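Local coordinates for phenolpthiocerol synthesis type-I polyketide synthase ppsA (Mycobacterium bovis, PDB 7AKC), which probably extends fatty acyl starters with malonyl or methylmalonyl units toward the lipid core of phthiocerols and phenolphthiocerols, the piece here being its acyltransferase domain, at residues E161-G173 and I183-V197. Residues are numbered along the deposited sequence; the frame is centred on the assembly and turned at random. Where two conformers were deposited one is given.
Sequences EALIADFPQVTLG and IAGPTEQIDELITRV. With NA (sodium ion), chain B.
Leu193 fits between Leu163, Ile164, Phe167 and Val170, and its two methyls divide the work. CD1 meets Val170 CG1 at 3.7 Å and also touches Ile164 CG2; CD2 packs on Leu163 and lies over one face of the Phe167 ring, 4.0 Å from the centroid and 19° off the normal, a CH-pi contact. Val170 sets CG1 anti to its backbone N (chi1 178°), a rotation that brings this methyl against Ile183, Ile190 and Leu193 together while CG2 faces Gln189. Further along the helix, Val197 CG2 closes on Leu163 CD2 at 3.6 Å.

Polar groups gather at the edge of the Phe167 ring. Arg196 presents a guanidinium face to CE1, with NH1 3.6 Å from that ring atom and the two planes 89° apart, so the ring meets it edge-on rather than as a stack. Glu192 OE2 holds the same guanidinium in a salt bridge, both of its hydrogen bonds, from NE and NH2, bent and weak. At the opposite end of the helix segment, Gln189 NE2 donates to Gln169 OE1 (3.0 Å), approaching from above the carbonyl plane; a water accepts a hydrogen bond from Gln169 N and donates one to Gln189 OE1, giving the loop a second tie.

Paired backbone bonds join Thr171 and Ala184 as an antiparallel hydrogen-bonded pair, at the open end of the hairpin formed by strands 171-177 and 180-184. Successive type I turns, Ile164 to Phe167 and Phe167 to Val170, direct the carbonyl oxygens of Ile164, Phe167 and Val170 to a sodium ion, which three waters complete to six ligands. Helices 157-164 and 187-199 pack beside the antiparallel sheet of strands 148-153, 171-177, 180-184 and 204-207, in beta-alpha-beta-beta-alpha-beta order, as in the small ferredoxin-like subdomain of polyketide synthase acyltransferases.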
loop_
_atom_site.group_PDB
_atom_site.type_symbol
_atom_site.label_atom_id
_atom_site.label_comp_id
_atom_site.label_asym_id
_atom_site.label_seq_id
_atom_site.Cartn_x
_atom_site.Cartn_y
_atom_site.Cartn_z
ATOM N N GLU A 161 0.598 -8.041 17.066
ATOM C CA GLU A 161 1.851 -8.813 17.079
ATOM C C GLU A 161 1.762 -9.938 18.120
ATOM O O GLU A 161 2.188 -11.047 17.849
ATOM C CB GLU A 161 3.072 -7.944 17.355
ATOM C CG GLU A 161 3.331 -6.922 16.265
ATOM C CD GLU A 161 4.058 -7.468 15.043
ATOM O OE1 GLU A 161 3.981 -8.683 14.765
ATOM O OE2 GLU A 161 4.686 -6.652 14.339
ATOM N N ALA A 162 1.137 -9.661 19.242
ATOM C CA ALA A 162 1.000 -10.634 20.313
ATOM C C ALA A 162 0.081 -11.773 19.844
ATOM O O ALA A 162 0.393 -12.926 20.076
ATOM C CB ALA A 162 0.437 -9.964 21.555
ATOM N N LEU A 163 -1.043 -11.441 19.193
ATOM C CA LEU A 163 -1.953 -12.465 18.680
ATOM C C LEU A 163 -1.266 -13.444 17.686
ATOM O O LEU A 163 -1.559 -14.667 17.718
ATOM C CB LEU A 163 -3.081 -11.723 17.934
ATOM C CG LEU A 163 -4.000 -12.616 17.045
ATOM C CD1 LEU A 163 -4.883 -13.533 17.943
ATOM C CD2 LEU A 163 -4.799 -11.757 16.098
ATOM N N ILE A 164 -0.411 -12.894 16.815
ATOM C CA ILE A 164 0.170 -13.732 15.759
ATOM C C ILE A 164 1.594 -14.213 16.061
ATOM O O ILE A 164 2.204 -14.855 15.206
ATOM C CB ILE A 164 0.120 -12.997 14.425
ATOM C CG1 ILE A 164 1.043 -11.750 14.435
ATOM C CG2 ILE A 164 -1.313 -12.690 14.027
ATOM C CD1 ILE A 164 1.029 -11.029 13.149
ATOM N N ALA A 165 2.102 -13.958 17.264
ATOM C CA ALA A 165 3.479 -14.316 17.602
ATOM C C ALA A 165 3.717 -15.832 17.491
ATOM O O ALA A 165 4.832 -16.243 17.183
ATOM C CB ALA A 165 3.818 -13.819 19.008
ATOM N N ASP A 166 2.676 -16.644 17.754
ATOM C CA ASP A 166 2.851 -18.094 17.643
ATOM C C ASP A 166 2.433 -18.654 16.276
ATOM O O ASP A 166 2.339 -19.872 16.147
ATOM C CB ASP A 166 2.181 -18.853 18.792
ATOM C CG ASP A 166 0.755 -18.424 19.105
ATOM O OD1 ASP A 166 0.244 -17.479 18.434
ATOM O OD2 ASP A 166 0.131 -19.054 20.015
ATOM N N PHE A 167 2.212 -17.816 15.263
ATOM C CA PHE A 167 1.860 -18.282 13.914
ATOM C C PHE A 167 3.020 -17.891 13.045
ATOM O O PHE A 167 3.023 -16.770 12.536
ATOM C CB PHE A 167 0.571 -17.607 13.406
ATOM C CG PHE A 167 -0.710 -18.260 13.853
ATOM C CD1 PHE A 167 -1.108 -18.213 15.188
ATOM C CD2 PHE A 167 -1.531 -18.904 12.942
ATOM C CE1 PHE A 167 -2.298 -18.829 15.604
ATOM C CE2 PHE A 167 -2.716 -19.530 13.357
ATOM C CZ PHE A 167 -3.103 -19.472 14.684
ATOM N N PRO A 168 4.031 -18.790 12.865
ATOM C CA PRO A 168 5.241 -18.390 12.088
ATOM C C PRO A 168 4.976 -17.891 10.686
ATOM O O PRO A 168 5.759 -17.089 10.170
ATOM C CB PRO A 168 6.096 -19.679 12.033
ATOM C CG PRO A 168 5.196 -20.781 12.576
ATOM C CD PRO A 168 4.169 -20.146 13.440
ATOM N N GLN A 169 3.879 -18.381 10.068
ATOM C CA GLN A 169 3.583 -17.978 8.689
ATOM C C GLN A 169 2.654 -16.772 8.552
ATOM O O GLN A 169 2.398 -16.332 7.428
ATOM C CB GLN A 169 3.010 -19.151 7.899
ATOM C CG GLN A 169 3.987 -20.245 7.590
ATOM C CD GLN A 169 3.244 -21.309 6.797
ATOM O OE1 GLN A 169 2.558 -22.184 7.381
ATOM N NE2 GLN A 169 3.356 -21.262 5.458
ATOM N N VAL A 170 2.177 -16.208 9.679
ATOM C CA VAL A 170 1.312 -15.031 9.643
ATOM C C VAL A 170 2.078 -13.853 10.198
ATOM O O VAL A 170 2.586 -13.932 11.311
ATOM C CB VAL A 170 -0.004 -15.215 10.431
ATOM C CG1 VAL A 170 -0.805 -13.919 10.385
ATOM C CG2 VAL A 170 -0.817 -16.387 9.830
ATOM N N THR A 171 2.095 -12.734 9.451
ATOM C CA THR A 171 2.770 -11.540 9.927
ATOM C C THR A 171 1.870 -10.334 9.840
ATOM O O THR A 171 0.825 -10.348 9.157
ATOM C CB THR A 171 4.120 -11.370 9.155
ATOM O OG1 THR A 171 3.848 -11.351 7.752
ATOM C CG2 THR A 171 5.119 -12.490 9.499
ATOM N N LEU A 172 2.272 -9.257 10.509
ATOM C CA LEU A 172 1.577 -7.992 10.442
ATOM C C LEU A 172 1.901 -7.471 9.033
ATOM O O LEU A 172 3.072 -7.358 8.657
ATOM C CB LEU A 172 2.129 -7.065 11.529
ATOM C CG LEU A 172 1.357 -5.779 11.732
ATOM C CD1 LEU A 172 1.575 -5.202 13.162
ATOM C CD2 LEU A 172 1.766 -4.727 10.734
ATOM N N GLY A 173 0.867 -7.308 8.239
ATOM C CA GLY A 173 0.996 -6.903 6.845
ATOM C C GLY A 173 0.880 -5.401 6.627
ATOM O O GLY A 173 1.599 -4.858 5.779
ATOM N N ILE A 183 -3.366 -8.300 8.991
ATOM C CA ILE A 183 -2.445 -9.439 9.055
ATOM C C ILE A 183 -2.481 -10.189 7.683
ATOM O O ILE A 183 -3.460 -10.090 6.961
ATOM C CB ILE A 183 -2.764 -10.393 10.178
ATOM C CG1 ILE A 183 -4.216 -10.934 10.065
ATOM C CG2 ILE A 183 -2.562 -9.641 11.526
ATOM C CD1 ILE A 183 -4.497 -12.048 11.075
ATOM N N ALA A 184 -1.436 -10.943 7.376
ATOM C CA ALA A 184 -1.336 -11.629 6.106
ATOM C C ALA A 184 -0.635 -12.965 6.306
ATOM O O ALA A 184 0.318 -13.060 7.072
ATOM C CB ALA A 184 -0.563 -10.765 5.098
ATOM N N GLY A 185 -1.084 -13.959 5.557
ATOM C CA GLY A 185 -0.528 -15.297 5.645
ATOM C C GLY A 185 -1.431 -16.312 4.961
ATOM O O GLY A 185 -2.376 -15.951 4.252
ATOM N N PRO A 186 -1.159 -17.614 5.166
ATOM C CA PRO A 186 -1.994 -18.643 4.529
ATOM C C PRO A 186 -3.498 -18.448 4.815
ATOM O O PRO A 186 -3.851 -18.181 5.988
ATOM C CB PRO A 186 -1.444 -19.962 5.105
ATOM C CG PRO A 186 -0.007 -19.629 5.457
ATOM C CD PRO A 186 -0.086 -18.199 5.994
ATOM N N THR A 187 -4.365 -18.523 3.792
ATOM C CA THR A 187 -5.788 -18.224 3.982
ATOM C C THR A 187 -6.444 -18.980 5.155
ATOM O O THR A 187 -7.169 -18.366 5.934
ATOM C CB THR A 187 -6.605 -18.394 2.692
ATOM O OG1 THR A 187 -7.808 -17.694 2.865
ATOM C CG2 THR A 187 -6.949 -19.850 2.364
ATOM N N GLU A 188 -6.123 -20.268 5.329
ATOM C CA GLU A 188 -6.711 -21.055 6.400
ATOM C C GLU A 188 -6.264 -20.598 7.783
ATOM O O GLU A 188 -7.071 -20.650 8.740
ATOM C CB GLU A 188 -6.466 -22.559 6.197
ATOM C CG GLU A 188 -5.009 -22.994 6.270
ATOM C CD GLU A 188 -4.178 -22.811 5.009
ATOM O OE1 GLU A 188 -4.669 -22.184 4.039
ATOM O OE2 GLU A 188 -3.010 -23.264 5.016
ATOM N N GLN A 189 -5.006 -20.061 7.875
ATOM C CA GLN A 189 -4.515 -19.507 9.142
ATOM C C GLN A 189 -5.179 -18.160 9.438
ATOM O O GLN A 189 -5.511 -17.879 10.579
ATOM C CB GLN A 189 -2.999 -19.452 9.146
ATOM C CG GLN A 189 -2.391 -20.846 8.949
ATOM C CD GLN A 189 -0.887 -20.821 8.972
ATOM O OE1 GLN A 189 -0.267 -19.881 9.490
ATOM N NE2 GLN A 189 -0.266 -21.866 8.439
ATOM N N ILE A 190 -5.388 -17.344 8.400
ATOM C CA ILE A 190 -6.111 -16.072 8.512
ATOM C C ILE A 190 -7.538 -16.322 9.017
ATOM O O ILE A 190 -7.974 -15.671 9.963
ATOM C CB ILE A 190 -6.099 -15.330 7.167
ATOM C CG1 ILE A 190 -4.651 -14.852 6.811
ATOM C CG2 ILE A 190 -7.122 -14.163 7.168
ATOM C CD1 ILE A 190 -3.919 -13.939 7.853
ATOM N N ASP A 191 -8.203 -17.387 8.509
ATOM C CA ASP A 191 -9.527 -17.732 8.949
ATOM C C ASP A 191 -9.511 -18.110 10.439
ATOM O O ASP A 191 -10.398 -17.686 11.180
ATOM C CB ASP A 191 -10.084 -18.858 8.082
ATOM C CG ASP A 191 -10.588 -18.350 6.733
ATOM O OD1 ASP A 191 -10.708 -17.093 6.563
ATOM O OD2 ASP A 191 -10.809 -19.184 5.827
ATOM N N GLU A 192 -8.502 -18.891 10.870
ATOM C CA GLU A 192 -8.448 -19.316 12.281
ATOM C C GLU A 192 -8.265 -18.087 13.178
ATOM O O GLU A 192 -8.851 -17.999 14.263
ATOM C CB GLU A 192 -7.337 -20.350 12.546
ATOM C CG GLU A 192 -7.297 -20.705 14.032
ATOM C CD GLU A 192 -6.369 -21.775 14.562
ATOM O OE1 GLU A 192 -5.655 -22.404 13.753
ATOM O OE2 GLU A 192 -6.394 -22.009 15.796
ATOM N N LEU A 193 -7.442 -17.135 12.712
ATOM C CA LEU A 193 -7.165 -15.926 13.510
ATOM C C LEU A 193 -8.396 -15.013 13.592
ATOM O O LEU A 193 -8.637 -14.406 14.633
ATOM C CB LEU A 193 -5.944 -15.184 12.958
ATOM C CG LEU A 193 -4.680 -15.938 13.298
ATOM C CD1 LEU A 193 -3.534 -15.499 12.379
ATOM C CD2 LEU A 193 -4.362 -15.701 14.778
ATOM N N ILE A 194 -9.187 -14.930 12.510
ATOM C CA ILE A 194 -10.444 -14.153 12.517
ATOM C C ILE A 194 -11.395 -14.706 13.588
ATOM O O ILE A 194 -12.001 -13.950 14.342
ATOM C CB ILE A 194 -11.058 -14.195 11.090
ATOM C CG1 ILE A 194 -10.214 -13.302 10.143
ATOM C CG2 ILE A 194 -12.511 -13.813 11.067
ATOM C CD1 ILE A 194 -10.632 -13.435 8.730
ATOM N N THR A 195 -11.483 -16.049 13.673
ATOM C CA THR A 195 -12.294 -16.733 14.668
ATOM C C THR A 195 -11.782 -16.420 16.083
ATOM O O THR A 195 -12.591 -16.139 16.976
ATOM C CB THR A 195 -12.265 -18.249 14.429
ATOM O OG1 THR A 195 -12.843 -18.511 13.145
ATOM C CG2 THR A 195 -13.093 -19.037 15.526
ATOM N N ARG A 196 -10.440 -16.471 16.292
ATOM C CA ARG A 196 -9.898 -16.193 17.623
ATOM C C ARG A 196 -10.183 -14.741 18.031
ATOM O O ARG A 196 -10.546 -14.473 19.176
ATOM C CB ARG A 196 -8.371 -16.448 17.632
ATOM C CG ARG A 196 -7.999 -17.941 17.513
ATOM C CD ARG A 196 -6.499 -18.143 17.702
ATOM N NE ARG A 196 -6.127 -19.556 17.727
ATOM C CZ ARG A 196 -4.977 -20.023 18.214
ATOM N NH1 ARG A 196 -4.085 -19.192 18.745
ATOM N NH2 ARG A 196 -4.735 -21.330 18.226
ATOM N N VAL A 197 -10.070 -13.802 17.070
ATOM C CA VAL A 197 -10.282 -12.378 17.382
ATOM C C VAL A 197 -11.764 -12.202 17.762
ATOM O O VAL A 197 -12.047 -11.660 18.815
ATOM C CB VAL A 197 -9.882 -11.474 16.214
ATOM C CG1 VAL A 197 -10.295 -10.011 16.461
ATOM C CG2 VAL A 197 -8.371 -11.559 15.971
HETATM NA NA NA B . 3.647 -14.574 13.175
HETATM O O HOH W 1 5.436 -15.416 14.478
HETATM O O HOH W 2 5.858 -14.734 12.090
HETATM O O HOH W 3 1.865 -20.296 11.054
HETATM O O HOH W 4 4.589 -12.489 13.676
#